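Local coordinates for uncharacterized protein VP0806 (Vibrio parahaemolyticus, PDB 2R5S), which is of unknown function, its tetratricopeptide-repeat domain being one piece of a thioredoxin domain-containing protein that may act as a protein-disulfide reductase, at residues Glu93-Arg96 with Leu97-Leu101; Pro105-Phe108 with Glu109-Cys112; Ala64-Leu68 with Glu69-Asn73. One frame throughout, in Å; residues are numbered along the deposited sequence.

Contact 1 of 3, residues Glu93-Arg96 with Leu97-Leu101; sequences ELKR and LEQEL
Residues Glu93-Arg96 and Leu97-Leu101 touch within a single alpha-helical stretch, where Leu97 N, Glu98 N, Gln99 N and Glu100 N each donate to the carbonyl oxygen four residues back, the bond from Leu97 N to Glu93 O being nearly straight at 176°. Side chains three or four residues apart come side by side, and Lys95 and Arg96 each use both spacings. On one flank the ammonium of Lys95 reaches two acceptors: NZ lies 2.6 Å from Glu98 OE2, in a salt bridge that meets the oxygen from above the carboxylate plane, and 3.1 Å from Gln99 OE1, in a hydrogen bond. The lysine chain gets there by bending at each torsion beyond CB, whereas Glu98 runs extended to its carboxylate. Gln99 suits its place as a neutral acceptor beside the charged pair, although OE1 also sits 2.9 Å from Lys95 O, an unfavourable approach the ammonium would probably offset.

On another flank Arg96 stands between two glutamates. Its NH2 is placed for a salt bridge with Glu93 OE2, though the modelled distance is doubtfully short, while NH1 comes 3.3 Å from Glu100 OE1. The second pairing is one of charge alone, since the oxygen sits well out of the guanidinium plane and the planar groups are turned 76° apart. Arg96 CG lies between its backbone N and carbonyl carbon (chi1 64°), and a bend at chi3 helps carry the guanidinium there. Two carboxylates about two turns apart, 6.7 Å between Glu93 OE2 and Glu100 OE1, would probably repel less with this cation between them.

Buried Leu97 lies beside Glu93, its CD2 4.1 Å from Glu93 OE2. Leu94 and Leu101 face helix 108-120, Leu94 resting on Gln117 and Leu101 on Leu110 and Leu114. Beyond that helix, Glu98 OE1 forms a salt bridge with Arg123.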
ATOM      1  N   GLU A  93      14.321   1.041  14.793  1.00 52.61           N
ATOM      2  CA  GLU A  93      15.109   0.887  13.592  1.00 52.69           C
ATOM      3  C   GLU A  93      14.784   1.974  12.594  1.00 51.98           C
ATOM      4  O   GLU A  93      15.678   2.632  12.103  1.00 51.46           O
ATOM      5  CB  GLU A  93      14.892  -0.472  12.933  1.00 53.42           C
ATOM      6  CG  GLU A  93      16.002  -0.786  11.955  1.00 56.23           C
ATOM      7  CD  GLU A  93      17.371  -0.868  12.678  1.00 61.64           C
ATOM      8  OE1 GLU A  93      17.444  -1.471  13.794  1.00 61.52           O
ATOM      9  OE2 GLU A  93      18.370  -0.333  12.131  1.00 61.58           O
ATOM     10  N   LEU A  94      13.503   2.180  12.314  1.00 51.80           N
ATOM     11  CA  LEU A  94      13.127   3.152  11.273  1.00 53.48           C
ATOM     12  C   LEU A  94      13.621   4.499  11.648  1.00 52.68           C
ATOM     13  O   LEU A  94      14.217   5.196  10.810  1.00 54.29           O
ATOM     14  CB  LEU A  94      11.612   3.174  11.029  1.00 53.86           C
ATOM     15  CG  LEU A  94      11.159   1.880  10.338  1.00 54.65           C
ATOM     16  CD1 LEU A  94       9.650   1.755  10.468  1.00 56.94           C
ATOM     17  CD2 LEU A  94      11.610   1.824   8.873  1.00 54.36           C
ATOM     18  N   LYS A  95      13.374   4.847  12.907  1.00 52.21           N
ATOM     19  CA  LYS A  95      13.862   6.066  13.543  1.00 52.37           C
ATOM     20  C   LYS A  95      15.357   6.341  13.301  1.00 51.92           C
ATOM     21  O   LYS A  95      15.716   7.424  12.803  1.00 50.66           O
ATOM     22  CB  LYS A  95      13.567   6.032  15.056  1.00 52.17           C
ATOM     23  CG  LYS A  95      12.756   7.239  15.521  1.00 56.61           C
ATOM     24  CD  LYS A  95      11.474   7.366  14.649  1.00 61.99           C
ATOM     25  CE  LYS A  95      11.067   8.849  14.266  1.00 64.12           C
ATOM     26  NZ  LYS A  95      11.805   9.510  13.100  1.00 63.62           N
ATOM     27  N   ARG A  96      16.215   5.368  13.640  1.00 51.65           N
ATOM     28  CA  ARG A  96      17.654   5.535  13.445  1.00 52.57           C
ATOM     29  C   ARG A  96      18.088   5.763  11.982  1.00 52.91           C
ATOM     30  O   ARG A  96      18.846   6.688  11.700  1.00 53.97           O
ATOM     31  CB  ARG A  96      18.449   4.407  14.095  1.00 52.32           C
ATOM     32  CG  ARG A  96      18.247   3.019  13.565  1.00 53.29           C
ATOM     33  CD  ARG A  96      19.381   2.061  14.072  1.00 53.55           C
ATOM     34  NE  ARG A  96      20.661   2.304  13.433  1.00 56.46           N
ATOM     35  CZ  ARG A  96      21.012   1.858  12.218  1.00 60.90           C
ATOM     36  NH1 ARG A  96      22.197   2.164  11.714  1.00 62.05           N
ATOM     37  NH2 ARG A  96      20.199   1.106  11.482  1.00 63.69           N
ATOM     38  N   LEU A  97      17.595   4.946  11.058  1.00 52.88           N
ATOM     39  CA  LEU A  97      17.900   5.111   9.643  1.00 52.52           C
ATOM     40  C   LEU A  97      17.441   6.520   9.141  1.00 53.46           C
ATOM     41  O   LEU A  97      18.172   7.200   8.386  1.00 52.21           O
ATOM     42  CB  LEU A  97      17.298   3.965   8.870  1.00 52.44           C
ATOM     43  CG  LEU A  97      18.033   2.629   8.538  1.00 52.47           C
ATOM     44  CD1 LEU A  97      19.305   2.331   9.269  1.00 51.56           C
ATOM     45  CD2 LEU A  97      17.095   1.460   8.675  1.00 51.00           C
ATOM     46  N   GLU A  98      16.290   6.974   9.643  1.00 54.48           N
ATOM     47  CA  GLU A  98      15.774   8.326   9.375  1.00 55.55           C
ATOM     48  C   GLU A  98      16.688   9.461   9.830  1.00 56.06           C
ATOM     49  O   GLU A  98      16.965  10.364   9.046  1.00 54.56           O
ATOM     50  CB  GLU A  98      14.395   8.517   9.997  1.00 55.82           C
ATOM     51  CG  GLU A  98      13.273   8.218   9.052  1.00 55.73           C
ATOM     52  CD  GLU A  98      11.955   7.977   9.752  1.00 57.02           C
ATOM     53  OE1 GLU A  98      10.941   7.831   9.049  1.00 53.29           O
ATOM     54  OE2 GLU A  98      11.921   7.907  10.999  1.00 58.24           O
ATOM     55  N   GLN A  99      17.145   9.415  11.096  1.00 57.60           N
ATOM     56  CA  GLN A  99      18.080  10.425  11.631  1.00 58.57           C
ATOM     57  C   GLN A  99      19.407  10.368  10.883  1.00 58.08           C
ATOM     58  O   GLN A  99      20.008  11.385  10.541  1.00 58.55           O
ATOM     59  CB  GLN A  99      18.355  10.244  13.155  1.00 60.46           C
ATOM     60  CG  GLN A  99      17.141   9.965  14.076  1.00 64.33           C
ATOM     61  CD  GLN A  99      15.871  10.706  13.658  1.00 70.18           C
ATOM     62  OE1 GLN A  99      14.797  10.096  13.447  1.00 69.38           O
ATOM     63  NE2 GLN A  99      15.988  12.032  13.530  1.00 71.34           N
ATOM     64  N   GLU A 100      19.854   9.144  10.653  1.00 58.14           N
ATOM     65  CA  GLU A 100      21.028   8.842   9.852  1.00 57.87           C
ATOM     66  C   GLU A 100      20.980   9.346   8.391  1.00 57.35           C
ATOM     67  O   GLU A 100      21.990   9.763   7.846  1.00 57.80           O
ATOM     68  CB  GLU A 100      21.273   7.340   9.892  1.00 57.11           C
ATOM     69  CG  GLU A 100      22.328   6.913   8.943  1.00 59.02           C
ATOM     70  CD  GLU A 100      22.891   5.548   9.241  1.00 60.41           C
ATOM     71  OE1 GLU A 100      22.126   4.583   9.446  1.00 61.50           O
ATOM     72  OE2 GLU A 100      24.125   5.438   9.232  1.00 61.86           O
ATOM     73  N   LEU A 101      19.828   9.289   7.755  1.00 56.99           N
ATOM     74  CA  LEU A 101      19.762   9.759   6.370  1.00 57.41           C
ATOM     75  C   LEU A 101      19.702  11.257   6.282  1.00 58.34           C
ATOM     76  O   LEU A 101      20.190  11.849   5.308  1.00 58.93           O
ATOM     77  CB  LEU A 101      18.585   9.169   5.619  1.00 57.10           C
ATOM     78  CG  LEU A 101      18.621   9.412   4.097  1.00 55.84           C
ATOM     79  CD1 LEU A 101      19.918   8.921   3.480  1.00 54.83           C
ATOM     80  CD2 LEU A 101      17.463   8.715   3.494  1.00 52.42           C
TER

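Contact 2 of 3, residues Pro105-Phe108 with Glu109-Cys112; sequences PDNF and ELAC
Asn107 meets Leu110 at the start of helix 108-120, where its side chain serves as the N-cap. OD1 accepts from Leu110 N at 3.0 Å, with the donor 53° above the amide carbonyl plane. The side-chain CG is anti to the backbone N (chi1 -174°), which swings the amide forward over the first turn. Asparagine suits this place because its short side chain offers a carbonyl oxygen to an amide of the first turn, which has no regular i-4 partner within the helix.

The close-fitting part is this cap and the turn behind it. Leu110 crosses the Asn107 side chain at about a right angle, its CD1 lying 3.4 Å from ND2. Phe108 O takes the well-aligned i to i+4 bond of this turn from Cys112 N at 3.1 Å, while the bonds from Leu110 N and Ala111 N to Asn107 O are weak. The small methyl of Ala111 lies 3.4 Å from Phe108 O and is buried against Leu101, Leu130 and Ile134. The Phe108 ring touches Ala141, Gln142 and Ile134.

The looser side belongs to Glu109, an exposed residue whose CB approaches Asn107 OD1 at 3.6 Å before its extended chain carries the carboxylate away.

Together these contacts make an asparagine N-cap at the start of the second of two successive helices, in a region assigned to the tetratricopeptide-repeat family, whose fold is built of antiparallel helix pairs.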
ATOM      1  N   PRO A 105      22.471  13.138   3.782  1.00 59.10           N
ATOM      2  CA  PRO A 105      21.490  13.228   2.735  1.00 59.23           C
ATOM      3  C   PRO A 105      21.948  12.733   1.369  1.00 59.20           C
ATOM      4  O   PRO A 105      21.107  12.391   0.534  1.00 60.33           O
ATOM      5  CB  PRO A 105      21.150  14.734   2.687  1.00 59.09           C
ATOM      6  CG  PRO A 105      22.298  15.423   3.296  1.00 60.08           C
ATOM      7  CD  PRO A 105      22.760  14.458   4.368  1.00 59.65           C
ATOM      8  N   ASP A 106      23.248  12.708   1.103  1.00 59.32           N
ATOM      9  CA  ASP A 106      23.677  12.329  -0.253  1.00 59.44           C
ATOM     10  C   ASP A 106      23.947  10.829  -0.413  1.00 58.45           C
ATOM     11  O   ASP A 106      23.933  10.332  -1.548  1.00 58.33           O
ATOM     12  CB  ASP A 106      24.801  13.221  -0.780  1.00 59.95           C
ATOM     13  CG  ASP A 106      24.263  14.501  -1.453  1.00 64.41           C
ATOM     14  OD1 ASP A 106      24.222  15.549  -0.749  1.00 65.50           O
ATOM     15  OD2 ASP A 106      23.876  14.451  -2.669  1.00 64.95           O
ATOM     16  N   ASN A 107      24.147  10.130   0.713  1.00 56.18           N
ATOM     17  CA  ASN A 107      24.357   8.676   0.745  1.00 55.48           C
ATOM     18  C   ASN A 107      23.180   7.925   0.160  1.00 55.48           C
ATOM     19  O   ASN A 107      22.241   7.589   0.872  1.00 56.06           O
ATOM     20  CB  ASN A 107      24.621   8.188   2.203  1.00 55.37           C
ATOM     21  CG  ASN A 107      24.988   6.709   2.278  1.00 53.29           C
ATOM     22  OD1 ASN A 107      24.552   5.910   1.442  1.00 49.86           O
ATOM     23  ND2 ASN A 107      25.782   6.333   3.299  1.00 50.04           N
ATOM     24  N   PHE A 108      23.241   7.653  -1.147  1.00 56.20           N
ATOM     25  CA  PHE A 108      22.122   7.066  -1.904  1.00 54.73           C
ATOM     26  C   PHE A 108      21.838   5.653  -1.457  1.00 54.45           C
ATOM     27  O   PHE A 108      20.709   5.234  -1.468  1.00 54.75           O
ATOM     28  CB  PHE A 108      22.388   7.095  -3.418  1.00 53.82           C
ATOM     29  CG  PHE A 108      22.343   8.504  -4.014  1.00 54.74           C
ATOM     30  CD1 PHE A 108      21.572   9.495  -3.410  1.00 53.29           C
ATOM     31  CD2 PHE A 108      23.080   8.827  -5.135  1.00 51.86           C
ATOM     32  CE1 PHE A 108      21.520  10.815  -3.938  1.00 54.96           C
ATOM     33  CE2 PHE A 108      23.042  10.130  -5.673  1.00 59.94           C
ATOM     34  CZ  PHE A 108      22.251  11.129  -5.073  1.00 56.59           C
ATOM     35  N   GLU A 109      22.875   4.923  -1.080  1.00 54.13           N
ATOM     36  CA  GLU A 109      22.736   3.544  -0.643  1.00 54.54           C
ATOM     37  C   GLU A 109      21.934   3.391   0.702  1.00 54.97           C
ATOM     38  O   GLU A 109      21.302   2.352   0.965  1.00 54.26           O
ATOM     39  CB  GLU A 109      24.135   2.903  -0.549  1.00 53.53           C
ATOM     40  CG  GLU A 109      24.089   1.494   0.052  1.00 57.10           C
ATOM     41  CD  GLU A 109      25.457   0.858   0.341  1.00 54.12           C
ATOM     42  OE1 GLU A 109      26.387   1.007  -0.471  1.00 56.65           O
ATOM     43  OE2 GLU A 109      25.579   0.207   1.389  1.00 53.76           O
ATOM     44  N   LEU A 110      21.991   4.414   1.549  1.00 55.27           N
ATOM     45  CA  LEU A 110      21.193   4.452   2.787  1.00 55.48           C
ATOM     46  C   LEU A 110      19.736   4.713   2.465  1.00 54.52           C
ATOM     47  O   LEU A 110      18.838   4.271   3.182  1.00 54.54           O
ATOM     48  CB  LEU A 110      21.652   5.584   3.692  1.00 55.75           C
ATOM     49  CG  LEU A 110      22.424   5.129   4.925  1.00 57.35           C
ATOM     50  CD1 LEU A 110      23.125   6.370   5.446  1.00 57.68           C
ATOM     51  CD2 LEU A 110      21.396   4.558   5.929  1.00 58.12           C
ATOM     52  N   ALA A 111      19.528   5.443   1.389  1.00 53.82           N
ATOM     53  CA  ALA A 111      18.196   5.820   0.983  1.00 54.42           C
ATOM     54  C   ALA A 111      17.474   4.608   0.458  1.00 54.17           C
ATOM     55  O   ALA A 111      16.345   4.345   0.877  1.00 54.69           O
ATOM     56  CB  ALA A 111      18.210   6.978   0.008  1.00 53.41           C
ATOM     57  N   CYS A 112      18.157   3.825  -0.376  1.00 54.74           N
ATOM     58  CA  CYS A 112      17.643   2.544  -0.865  1.00 54.67           C
ATOM     59  C   CYS A 112      17.230   1.631   0.267  1.00 53.79           C
ATOM     60  O   CYS A 112      16.159   1.051   0.227  1.00 55.51           O
ATOM     61  CB  CYS A 112      18.649   1.883  -1.821  1.00 54.65           C
ATOM     62  SG  CYS A 112      18.698   2.767  -3.454  1.00 59.96           S
TER

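Contact 3 of 3, residues Ala64-Leu68 with Glu69-Asn73; sequences ATIPL and EYQDN
Gln71 N donates to Leu68 O at 2.9 Å, the shortest sound polar bond of this turn. One residue earlier, Tyr70 N gives a 3.1 Å bond to Pro67 O; both are i to i+3 links, and in both the donor stands above the carbonyl plane, as is common for the tight i to i+3 bonds of a 3-10 turn. Proline suits the entry to the turn, since it has no N-H to offer but its carbonyl can still accept.

The Gln71 side chain folds back over the turn, while its backbone is the centre of an inverse gamma turn. With CG beside its own backbone N (chi1 -74°) and the chain extended beyond, NE2 reaches Ile66 O at 3.1 Å, and Ile66 O lies almost in the amide plane of Gln71, 9° out. The other amide atom, OE1, lies 3.3 Å from Leu68 CD1. Glutamine is thus long enough to reach back to a carbonyl five residues earlier.

Apolar contacts add to these bonds. Ile66 CG2 touches Tyr70 CB at 3.6 Å, the side chains crossing near a right angle, and Pro67 CD lies 4.1 Å from Tyr70 CD2.

The turn joins helix 56-63 to helix 73-88, and Ile66 touches Lys43 and Leu44 of helix 40-52.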
ATOM      1  N   ALA A  64     -13.622   2.772   9.395  1.00 55.13           N
ATOM      2  CA  ALA A  64     -14.248   3.785  10.269  1.00 55.87           C
ATOM      3  C   ALA A  64     -15.690   4.088   9.896  1.00 57.26           C
ATOM      4  O   ALA A  64     -16.402   4.805  10.625  1.00 56.27           O
ATOM      5  CB  ALA A  64     -13.448   5.075  10.208  1.00 57.29           C
ATOM      6  N   THR A  65     -16.124   3.578   8.741  1.00 57.82           N
ATOM      7  CA  THR A  65     -17.520   3.720   8.301  1.00 58.03           C
ATOM      8  C   THR A  65     -18.322   2.388   8.470  1.00 57.99           C
ATOM      9  O   THR A  65     -19.413   2.245   7.917  1.00 58.08           O
ATOM     10  CB  THR A  65     -17.591   4.099   6.771  1.00 59.22           C
ATOM     11  OG1 THR A  65     -17.214   2.934   5.988  1.00 60.53           O
ATOM     12  CG2 THR A  65     -16.700   5.296   6.421  1.00 54.57           C
ATOM     13  N   ILE A  66     -17.777   1.391   9.161  1.00 57.66           N
ATOM     14  CA  ILE A  66     -18.519   0.133   9.258  1.00 56.54           C
ATOM     15  C   ILE A  66     -19.500   0.456  10.368  1.00 56.50           C
ATOM     16  O   ILE A  66     -19.008   0.839  11.448  1.00 57.15           O
ATOM     17  CB  ILE A  66     -17.686  -0.987   9.785  1.00 55.97           C
ATOM     18  CG1 ILE A  66     -16.437  -1.141   8.941  1.00 58.90           C
ATOM     19  CG2 ILE A  66     -18.542  -2.322   9.813  1.00 55.43           C
ATOM     20  CD1 ILE A  66     -16.679  -1.746   7.588  1.00 56.01           C
ATOM     21  N   PRO A  67     -20.846   0.277  10.141  1.00 55.35           N
ATOM     22  CA  PRO A  67     -21.867   0.575  11.171  1.00 54.18           C
ATOM     23  C   PRO A  67     -21.866  -0.526  12.214  1.00 54.39           C
ATOM     24  O   PRO A  67     -21.320  -1.611  11.988  1.00 53.66           O
ATOM     25  CB  PRO A  67     -23.198   0.519  10.408  1.00 54.33           C
ATOM     26  CG  PRO A  67     -22.888   0.399   8.978  1.00 53.85           C
ATOM     27  CD  PRO A  67     -21.482  -0.236   8.911  1.00 54.74           C
ATOM     28  N   LEU A  68     -22.528  -0.279  13.325  1.00 53.42           N
ATOM     29  CA  LEU A  68     -22.454  -1.174  14.474  1.00 54.11           C
ATOM     30  C   LEU A  68     -22.912  -2.632  14.233  1.00 53.97           C
ATOM     31  O   LEU A  68     -22.221  -3.614  14.626  1.00 53.92           O
ATOM     32  CB  LEU A  68     -23.259  -0.544  15.588  1.00 54.00           C
ATOM     33  CG  LEU A  68     -22.941  -1.118  16.938  1.00 53.93           C
ATOM     34  CD1 LEU A  68     -21.569  -0.676  17.359  1.00 57.27           C
ATOM     35  CD2 LEU A  68     -23.995  -0.631  17.945  1.00 58.16           C
ATOM     36  N   GLU A  69     -24.078  -2.759  13.592  1.00 53.71           N
ATOM     37  CA  GLU A  69     -24.652  -4.052  13.228  1.00 53.97           C
ATOM     38  C   GLU A  69     -23.726  -4.947  12.399  1.00 53.77           C
ATOM     39  O   GLU A  69     -24.012  -6.131  12.227  1.00 52.56           O
ATOM     40  CB  GLU A  69     -25.980  -3.865  12.496  1.00 53.45           C
ATOM     41  CG  GLU A  69     -25.929  -3.120  11.174  1.00 54.55           C
ATOM     42  CD  GLU A  69     -26.264  -1.619  11.331  1.00 53.33           C
ATOM     43  OE1 GLU A  69     -26.058  -1.071  12.420  1.00 55.26           O
ATOM     44  OE2 GLU A  69     -26.754  -0.987  10.380  1.00 56.62           O
ATOM     45  N   TYR A  70     -22.636  -4.369  11.875  1.00 54.78           N
ATOM     46  CA  TYR A  70     -21.620  -5.128  11.137  1.00 55.92           C
ATOM     47  C   TYR A  70     -20.270  -5.303  11.806  1.00 57.45           C
ATOM     48  O   TYR A  70     -19.375  -5.948  11.222  1.00 58.04           O
ATOM     49  CB  TYR A  70     -21.397  -4.537   9.769  1.00 54.84           C
ATOM     50  CG  TYR A  70     -22.480  -4.831   8.756  1.00 53.38           C
ATOM     51  CD1 TYR A  70     -22.598  -6.106   8.172  1.00 49.55           C
ATOM     52  CD2 TYR A  70     -23.391  -3.840   8.391  1.00 52.27           C
ATOM     53  CE1 TYR A  70     -23.583  -6.388   7.252  1.00 46.46           C
ATOM     54  CE2 TYR A  70     -24.375  -4.096   7.456  1.00 51.00           C
ATOM     55  CZ  TYR A  70     -24.438  -5.365   6.877  1.00 54.64           C
ATOM     56  OH  TYR A  70     -25.405  -5.609   5.934  1.00 58.12           O
ATOM     57  N   GLN A  71     -20.136  -4.718  12.995  1.00 58.03           N
ATOM     58  CA  GLN A  71     -18.933  -4.789  13.835  1.00 58.13           C
ATOM     59  C   GLN A  71     -18.762  -6.166  14.402  1.00 58.97           C
ATOM     60  O   GLN A  71     -18.849  -6.450  15.608  1.00 59.52           O
ATOM     61  CB  GLN A  71     -18.869  -3.661  14.881  1.00 57.01           C
ATOM     62  CG  GLN A  71     -18.504  -2.310  14.150  1.00 56.69           C
ATOM     63  CD  GLN A  71     -18.501  -1.097  15.057  1.00 56.34           C
ATOM     64  OE1 GLN A  71     -18.501  -1.222  16.297  1.00 56.32           O
ATOM     65  NE2 GLN A  71     -18.516   0.089  14.447  1.00 52.86           N
ATOM     66  N   ASP A  72     -18.483  -6.982  13.422  1.00 59.50           N
ATOM     67  CA  ASP A  72     -18.323  -8.398  13.399  1.00 60.46           C
ATOM     68  C   ASP A  72     -17.079  -8.911  14.063  1.00 59.86           C
ATOM     69  O   ASP A  72     -16.136  -8.163  14.334  1.00 60.89           O
ATOM     70  CB  ASP A  72     -17.994  -8.669  11.916  1.00 60.43           C
ATOM     71  CG  ASP A  72     -18.742  -9.768  11.375  1.00 63.02           C
ATOM     72  OD1 ASP A  72     -19.527 -10.375  12.137  1.00 67.20           O
ATOM     73  OD2 ASP A  72     -18.560 -10.020  10.180  1.00 67.65           O
ATOM     74  N   ASN A  73     -17.040 -10.224  14.143  1.00 58.14           N
ATOM     75  CA  ASN A  73     -15.831 -10.941  14.478  0.50 58.00           C
ATOM     76  C   ASN A  73     -14.754 -10.627  13.444  1.00 57.50           C
ATOM     77  O   ASN A  73     -13.583 -10.445  13.769  1.00 56.24           O
ATOM     78  CB  ASN A  73     -16.101 -12.451  14.440  0.50 57.88           C
ATOM     79  CG  ASN A  73     -15.531 -13.184  15.625  0.50 57.94           C
ATOM     80  OD1 ASN A  73     -16.077 -14.209  16.038  0.50 58.97           O
ATOM     81  ND2 ASN A  73     -14.444 -12.670  16.191  0.50 58.93           N
TER

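How the contacts relate
Along the chain contact 3 comes first, in the connection between helix 56-63 and helix 73-88, followed by contact 1 on helix 92-103 and contact 2 at the start of helix 108-120. The last two are close neighbours, with centres 11 Å apart, and they touch directly: Glu100 OE1 packs 3.6 Å from Leu110 CD2 where the two successive helices meet. Both belong to the second tetratricopeptide-repeat region. Contact 3 lies in the first, its centre about 37 Å from that of contact 1 and 44 Å from that of contact 2, on the opposite side of the chain's centre from contact 2. The three therefore sample both repeat regions of an all-helical domain.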